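Local coordinates for SnoK (Streptomyces nogalater, PDB 5EPA), which acts as a non-heme iron, 2-oxoglutarate-dependent carbocyclase in nogalamycin biosynthesis, in a cupin-type fold of the phytanoyl-CoA dioxygenase family, at residues A[43-48]-A[150-155]; A[55-60]-A[232-237]. All coordinates share one frame; numbering follows the deposited sequence.

Contact 1 (A[43-48]-A[150-155]); sequences RVLSET and AWIALT. With AKG (2-oxoglutaric acid), chain H.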
loop_
_atom_site.group_PDB
_atom_site.type_symbol
_atom_site.label_atom_id
_atom_site.label_comp_id
_atom_site.label_asym_id
_atom_site.label_seq_id
_atom_site.Cartn_x
_atom_site.Cartn_y
_atom_site.Cartn_z
ATOM N N ARG A 43 -16.805 1.928 -0.719
ATOM C CA ARG A 43 -17.496 2.374 -1.919
ATOM C C ARG A 43 -16.858 3.630 -2.570
ATOM O O ARG A 43 -17.515 4.609 -2.799
ATOM C CB ARG A 43 -18.966 2.600 -1.616
ATOM C CG ARG A 43 -19.663 1.363 -1.053
ATOM C CD ARG A 43 -21.138 1.634 -0.728
ATOM N NE ARG A 43 -21.241 2.620 0.345
ATOM C CZ ARG A 43 -21.170 2.356 1.634
ATOM N NH1 ARG A 43 -20.987 1.106 2.060
ATOM N NH2 ARG A 43 -21.258 3.352 2.505
ATOM N N VAL A 44 -15.569 3.571 -2.842
ATOM C CA VAL A 44 -14.904 4.671 -3.470
ATOM C C VAL A 44 -15.025 4.518 -4.992
ATOM O O VAL A 44 -15.305 5.487 -5.687
ATOM C CB VAL A 44 -13.426 4.744 -3.063
ATOM C CG1 VAL A 44 -12.750 5.915 -3.733
ATOM C CG2 VAL A 44 -13.291 4.855 -1.543
ATOM N N LEU A 45 -14.799 3.289 -5.473
ATOM C CA LEU A 45 -14.990 2.905 -6.867
ATOM C C LEU A 45 -16.291 2.191 -7.092
ATOM O O LEU A 45 -16.677 1.326 -6.314
ATOM C CB LEU A 45 -13.884 1.961 -7.300
ATOM C CG LEU A 45 -12.461 2.479 -7.170
ATOM C CD1 LEU A 45 -11.507 1.431 -7.692
ATOM C CD2 LEU A 45 -12.268 3.778 -7.978
ATOM N N SER A 46 -16.950 2.519 -8.192
ATOM C CA SER A 46 -18.160 1.841 -8.616
ATOM C C SER A 46 -17.828 0.446 -9.170
ATOM O O SER A 46 -16.680 0.138 -9.475
ATOM C CB SER A 46 -18.833 2.647 -9.735
ATOM O OG SER A 46 -17.996 2.676 -10.885
ATOM N N GLU A 47 -18.856 -0.381 -9.325
ATOM C CA GLU A 47 -18.712 -1.731 -9.923
ATOM C C GLU A 47 -18.091 -1.634 -11.318
ATOM O O GLU A 47 -17.227 -2.413 -11.681
ATOM C CB GLU A 47 -20.070 -2.459 -9.920
ATOM C CG GLU A 47 -20.454 -2.795 -8.490
ATOM C CD GLU A 47 -21.869 -3.344 -8.336
ATOM O OE1 GLU A 47 -22.809 -2.838 -9.013
ATOM O OE2 GLU A 47 -22.037 -4.295 -7.518
ATOM N N THR A 48 -18.530 -0.650 -12.083
ATOM C CA THR A 48 -18.027 -0.434 -13.417
ATOM C C THR A 48 -16.539 -0.111 -13.403
ATOM O O THR A 48 -15.775 -0.678 -14.185
ATOM C CB THR A 48 -18.802 0.698 -14.086
ATOM O OG1 THR A 48 -20.162 0.309 -14.201
ATOM C CG2 THR A 48 -18.234 1.041 -15.502
ATOM N N ALA A 150 -2.778 3.669 -0.292
ATOM C CA ALA A 150 -4.147 3.301 -0.568
ATOM C C ALA A 150 -4.165 1.864 -1.073
ATOM O O ALA A 150 -3.590 1.573 -2.101
ATOM C CB ALA A 150 -4.733 4.215 -1.635
ATOM N N TRP A 151 -4.817 0.974 -0.338
ATOM C CA TRP A 151 -4.910 -0.437 -0.707
ATOM C C TRP A 151 -6.291 -0.638 -1.251
ATOM O O TRP A 151 -7.266 -0.633 -0.513
ATOM C CB TRP A 151 -4.660 -1.301 0.509
ATOM C CG TRP A 151 -4.400 -2.760 0.256
ATOM C CD1 TRP A 151 -3.213 -3.359 -0.002
ATOM C CD2 TRP A 151 -5.365 -3.808 0.336
ATOM N NE1 TRP A 151 -3.377 -4.715 -0.123
ATOM C CE2 TRP A 151 -4.701 -5.010 0.082
ATOM C CE3 TRP A 151 -6.753 -3.828 0.563
ATOM C CZ2 TRP A 151 -5.351 -6.236 0.102
ATOM C CZ3 TRP A 151 -7.407 -5.056 0.536
ATOM C CH2 TRP A 151 -6.704 -6.239 0.307
ATOM N N ILE A 152 -6.368 -0.689 -2.569
ATOM C CA ILE A 152 -7.626 -0.649 -3.278
ATOM C C ILE A 152 -8.045 -2.075 -3.575
ATOM O O ILE A 152 -7.325 -2.799 -4.243
ATOM C CB ILE A 152 -7.453 0.125 -4.605
ATOM C CG1 ILE A 152 -6.923 1.528 -4.340
ATOM C CG2 ILE A 152 -8.783 0.234 -5.344
ATOM C CD1 ILE A 152 -6.229 2.128 -5.525
ATOM N N ALA A 153 -9.223 -2.463 -3.148
ATOM C CA ALA A 153 -9.707 -3.819 -3.422
ATOM C C ALA A 153 -10.359 -3.908 -4.783
ATOM O O ALA A 153 -11.275 -3.144 -5.070
ATOM C CB ALA A 153 -10.721 -4.228 -2.380
ATOM N N LEU A 154 -9.863 -4.818 -5.621
ATOM C CA LEU A 154 -10.432 -5.048 -6.941
ATOM C C LEU A 154 -11.143 -6.399 -7.047
ATOM O O LEU A 154 -11.694 -6.742 -8.075
ATOM C CB LEU A 154 -9.373 -4.881 -8.033
ATOM C CG LEU A 154 -8.797 -3.458 -8.152
ATOM C CD1 LEU A 154 -7.729 -3.393 -9.242
ATOM C CD2 LEU A 154 -9.853 -2.416 -8.438
ATOM N N THR A 155 -11.118 -7.135 -5.957
ATOM C CA THR A 155 -12.025 -8.245 -5.722
ATOM C C THR A 155 -12.602 -8.043 -4.332
ATOM O O THR A 155 -12.033 -7.314 -3.523
ATOM C CB THR A 155 -11.288 -9.595 -5.728
ATOM O OG1 THR A 155 -10.270 -9.622 -4.718
ATOM C CG2 THR A 155 -10.629 -9.833 -7.080
HETATM C C1 AKG H . 0.902 -2.750 1.453
HETATM O O1 AKG H . -0.013 -2.327 0.701
HETATM O O2 AKG H . 1.773 -2.047 2.032
HETATM C C2 AKG H . 1.033 -4.185 1.691
HETATM O O5 AKG H . 1.949 -4.483 2.444
HETATM C C3 AKG H . 0.098 -5.176 1.047
HETATM C C4 AKG H . 0.459 -6.657 1.198
HETATM C C5 AKG H . -0.623 -7.541 0.551
HETATM O O3 AKG H . -1.390 -7.098 -0.365
HETATM O O4 AKG H . -0.757 -8.712 0.916
#
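In the double-stranded beta-helix (cupin) core of this 2-oxoglutarate-dependent enzyme, Leu45 meets Ile152 and Leu154 where the turn ahead of helix 47-64 packs on the outer face of the larger sheet. Strand 148-153 shows how alternation in a beta strand divides labour: Ile152 packs against Leu45 and helix 98-108, while its neighbour Trp151 reaches the cosubstrate. The touching is done by one methyl of Leu45, CD1, which lies 3.8 Å from Ile152 CG2. CG2, anti to the backbone N, is the branch of Ile152 that meets Leu45, while CG1 stands beside that N, and the two side chains cross at about a right angle. Beyond the end of the strand, Leu154 brings its CD2 to within 4.3 Å of the same Leu45 methyl, so a single carbon serves both partners. The shared burial is small, 77 Å², and wholly apolar; Ile100 of helix 98-108 touches both Leu45 and Ile152 and extends the cluster. Ser46, next in the chain, N-caps helix 47-64, so Leu45 is the last residue before the cap. On the inner face, the Trp151 ring presents its edge to 2-oxoglutarate, with AKG O3 of the distal carboxylate near the indole plane. Its N-H makes a nearly straight hydrogen bond, NE1 to AKG O3 at 3.1 Å with an angle of 165° at the hydrogen.

Contact 2 (A[55-60]-A[232-237]); sequences AACEEV and VRMAHG. With AKG (2-oxoglutaric acid), chain H.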
loop_
_atom_site.group_PDB
_atom_site.type_symbol
_atom_site.label_atom_id
_atom_site.label_comp_id
_atom_site.label_asym_id
_atom_site.label_seq_id
_atom_site.Cartn_x
_atom_site.Cartn_y
_atom_site.Cartn_z
ATOM N N ALA A 55 -9.499 -5.337 -15.231
ATOM C CA ALA A 55 -9.151 -5.806 -16.567
ATOM C C ALA A 55 -7.806 -5.249 -17.039
ATOM O O ALA A 55 -7.011 -5.951 -17.646
ATOM C CB ALA A 55 -10.252 -5.457 -17.590
ATOM N N ALA A 56 -7.586 -3.976 -16.775
ATOM C CA ALA A 56 -6.305 -3.314 -17.115
ATOM C C ALA A 56 -5.143 -3.925 -16.360
ATOM O O ALA A 56 -4.107 -4.199 -16.931
ATOM C CB ALA A 56 -6.388 -1.842 -16.815
ATOM N N CYS A 57 -5.349 -4.206 -15.083
ATOM C CA CYS A 57 -4.341 -4.920 -14.311
ATOM C C CYS A 57 -4.074 -6.311 -14.855
ATOM O O CYS A 57 -2.935 -6.758 -14.856
ATOM C CB CYS A 57 -4.733 -4.994 -12.825
ATOM S SG CYS A 57 -4.687 -3.374 -12.019
ATOM N N GLU A 58 -5.117 -7.015 -15.306
ATOM C CA GLU A 58 -4.941 -8.329 -15.929
ATOM C C GLU A 58 -4.091 -8.194 -17.207
ATOM O O GLU A 58 -3.235 -9.038 -17.469
ATOM C CB GLU A 58 -6.293 -9.023 -16.198
ATOM C CG GLU A 58 -6.925 -9.667 -14.942
ATOM C CD GLU A 58 -8.442 -9.895 -15.049
ATOM O OE1 GLU A 58 -9.060 -9.679 -16.142
ATOM O OE2 GLU A 58 -9.021 -10.327 -14.013
ATOM N N GLU A 59 -4.315 -7.141 -17.982
ATOM C CA GLU A 59 -3.510 -6.904 -19.161
ATOM C C GLU A 59 -2.037 -6.673 -18.794
ATOM O O GLU A 59 -1.141 -7.232 -19.434
ATOM C CB GLU A 59 -4.035 -5.723 -19.981
ATOM C CG GLU A 59 -5.353 -6.019 -20.702
ATOM C CD GLU A 59 -5.992 -4.779 -21.289
ATOM O OE1 GLU A 59 -5.313 -4.058 -22.045
ATOM O OE2 GLU A 59 -7.164 -4.490 -20.958
ATOM N N VAL A 60 -1.789 -5.904 -17.742
ATOM C CA VAL A 60 -0.420 -5.688 -17.298
ATOM C C VAL A 60 0.261 -7.017 -16.847
ATOM O O VAL A 60 1.386 -7.317 -17.227
ATOM C CB VAL A 60 -0.381 -4.688 -16.165
ATOM C CG1 VAL A 60 0.997 -4.619 -15.563
ATOM C CG2 VAL A 60 -0.826 -3.333 -16.642
ATOM N N VAL A 232 -9.179 -15.982 -6.374
ATOM C CA VAL A 232 -8.078 -15.076 -6.416
ATOM C C VAL A 232 -8.409 -13.802 -5.629
ATOM O O VAL A 232 -9.510 -13.288 -5.697
ATOM C CB VAL A 232 -7.739 -14.685 -7.896
ATOM C CG1 VAL A 232 -6.639 -13.635 -7.891
ATOM C CG2 VAL A 232 -7.248 -15.864 -8.707
ATOM N N ARG A 233 -7.423 -13.266 -4.945
ATOM C CA ARG A 233 -7.531 -11.900 -4.380
ATOM C C ARG A 233 -6.706 -10.928 -5.183
ATOM O O ARG A 233 -5.525 -11.170 -5.415
ATOM C CB ARG A 233 -6.973 -11.842 -2.958
ATOM C CG ARG A 233 -7.123 -10.480 -2.353
ATOM C CD ARG A 233 -6.095 -10.224 -1.267
ATOM N NE ARG A 233 -4.927 -9.596 -1.828
ATOM C CZ ARG A 233 -3.828 -9.258 -1.161
ATOM N NH1 ARG A 233 -3.660 -9.477 0.154
ATOM N NH2 ARG A 233 -2.854 -8.702 -1.856
ATOM N N MET A 234 -7.280 -9.801 -5.568
ATOM C CA MET A 234 -6.475 -8.759 -6.214
ATOM C C MET A 234 -6.720 -7.438 -5.549
ATOM O O MET A 234 -7.842 -6.954 -5.512
ATOM C CB MET A 234 -6.755 -8.620 -7.714
ATOM C CG MET A 234 -5.888 -7.529 -8.342
ATOM S SD MET A 234 -6.169 -7.075 -10.089
ATOM C CE MET A 234 -5.812 -8.626 -10.895
ATOM N N ALA A 235 -5.638 -6.830 -5.068
ATOM C CA ALA A 235 -5.676 -5.432 -4.700
ATOM C C ALA A 235 -4.685 -4.629 -5.551
ATOM O O ALA A 235 -3.807 -5.193 -6.218
ATOM C CB ALA A 235 -5.359 -5.262 -3.224
ATOM N N HIS A 236 -4.817 -3.303 -5.476
ATOM C CA HIS A 236 -3.867 -2.392 -6.073
ATOM C C HIS A 236 -3.400 -1.435 -5.001
ATOM O O HIS A 236 -4.187 -0.681 -4.451
ATOM C CB HIS A 236 -4.482 -1.606 -7.233
ATOM C CG HIS A 236 -3.472 -1.083 -8.206
ATOM N ND1 HIS A 236 -3.087 -1.787 -9.316
ATOM C CD2 HIS A 236 -2.699 0.022 -8.179
ATOM C CE1 HIS A 236 -2.139 -1.131 -9.957
ATOM N NE2 HIS A 236 -1.892 -0.018 -9.292
ATOM N N GLY A 237 -2.106 -1.460 -4.703
ATOM C CA GLY A 237 -1.555 -0.635 -3.653
ATOM C C GLY A 237 -0.931 0.592 -4.268
ATOM O O GLY A 237 -0.072 0.480 -5.117
HETATM C C1 AKG H . 0.902 -2.750 1.453
HETATM O O1 AKG H . -0.013 -2.327 0.701
HETATM O O2 AKG H . 1.773 -2.047 2.032
HETATM C C2 AKG H . 1.033 -4.185 1.691
HETATM O O5 AKG H . 1.949 -4.483 2.444
HETATM C C3 AKG H . 0.098 -5.176 1.047
HETATM C C4 AKG H . 0.459 -6.657 1.198
HETATM C C5 AKG H . -0.623 -7.541 0.551
HETATM O O3 AKG H . -1.390 -7.098 -0.365
HETATM O O4 AKG H . -0.757 -8.712 0.916
#
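Met234 and His236 on strand 233-237 reach Cys57 of helix 55-60, whose axis crosses that of the strand at 91°, 10.5 Å away at the closest approach. Between them on the strand, Ala235 packs on Trp151 on the other face, the face from which Arg233 reaches the cosubstrate. From Met234 CB the chain runs extended through CG, which is anti to the backbone N (chi1 -180°), and the sulfur is thereby carried out to the helix, where SD lies 3.7 Å from Cys57 CB. A bend at chi3 then turns the methyl CE toward the aliphatic part of Glu58, 4.3 Å from its CG, while the carboxylate of Glu58 forms a salt bridge with Arg54. Cys57 SG approaches the His236 ring obliquely, 3.5 Å from ND1, and the other ring nitrogen, NE2, is hydrogen-bonded to Ser117. On the opposite face of the sheet, the Arg233 guanidinium receives the distal carboxylate of 2-oxoglutarate edge-on, near its own plane. NH1 donates to AKG O4 at 3.1 Å, and NH2 to AKG O3 at 2.6 Å, the latter with an angle of 139°. Backbone carbonyls of Gly162 and Leu120 take further hydrogen bonds from NH1 and NH2, respectively, and help fix the rotation of the group. A leucine in place of Arg233 would probably leave the carboxylate without its cationic mate and both carbonyls without these donors. The chemistry thus differs across one strand: sulfur and carbon contacts pack the helix on one face, whereas on the other the charge pairing probably helps orient the cosubstrate.

In the fold
Contacts 1 and 2, their centres 11 Å apart, illustrate how a helix and its lead-in turn can together back two neighbouring strands of a cupin sheet: the turn leading into helix 47-64 supplies contact 1 and the body of the helix contact 2. Antiparallel pairing joins the strand sides directly, with probable backbone hydrogen bonds from His236 N to Ile152 O at 2.8 Å and from Leu154 N to Met234 O at 2.9 Å. Facing the pocket, Trp151 CE2 packs 3.4 Å from Ala235 CB, and Trp151 and Arg233 converge on the same carboxylate oxygen, AKG O3. The iron(III) ion lies about 13 Å from the side chains of Ile152 and of His236, so neither residue touches the metal.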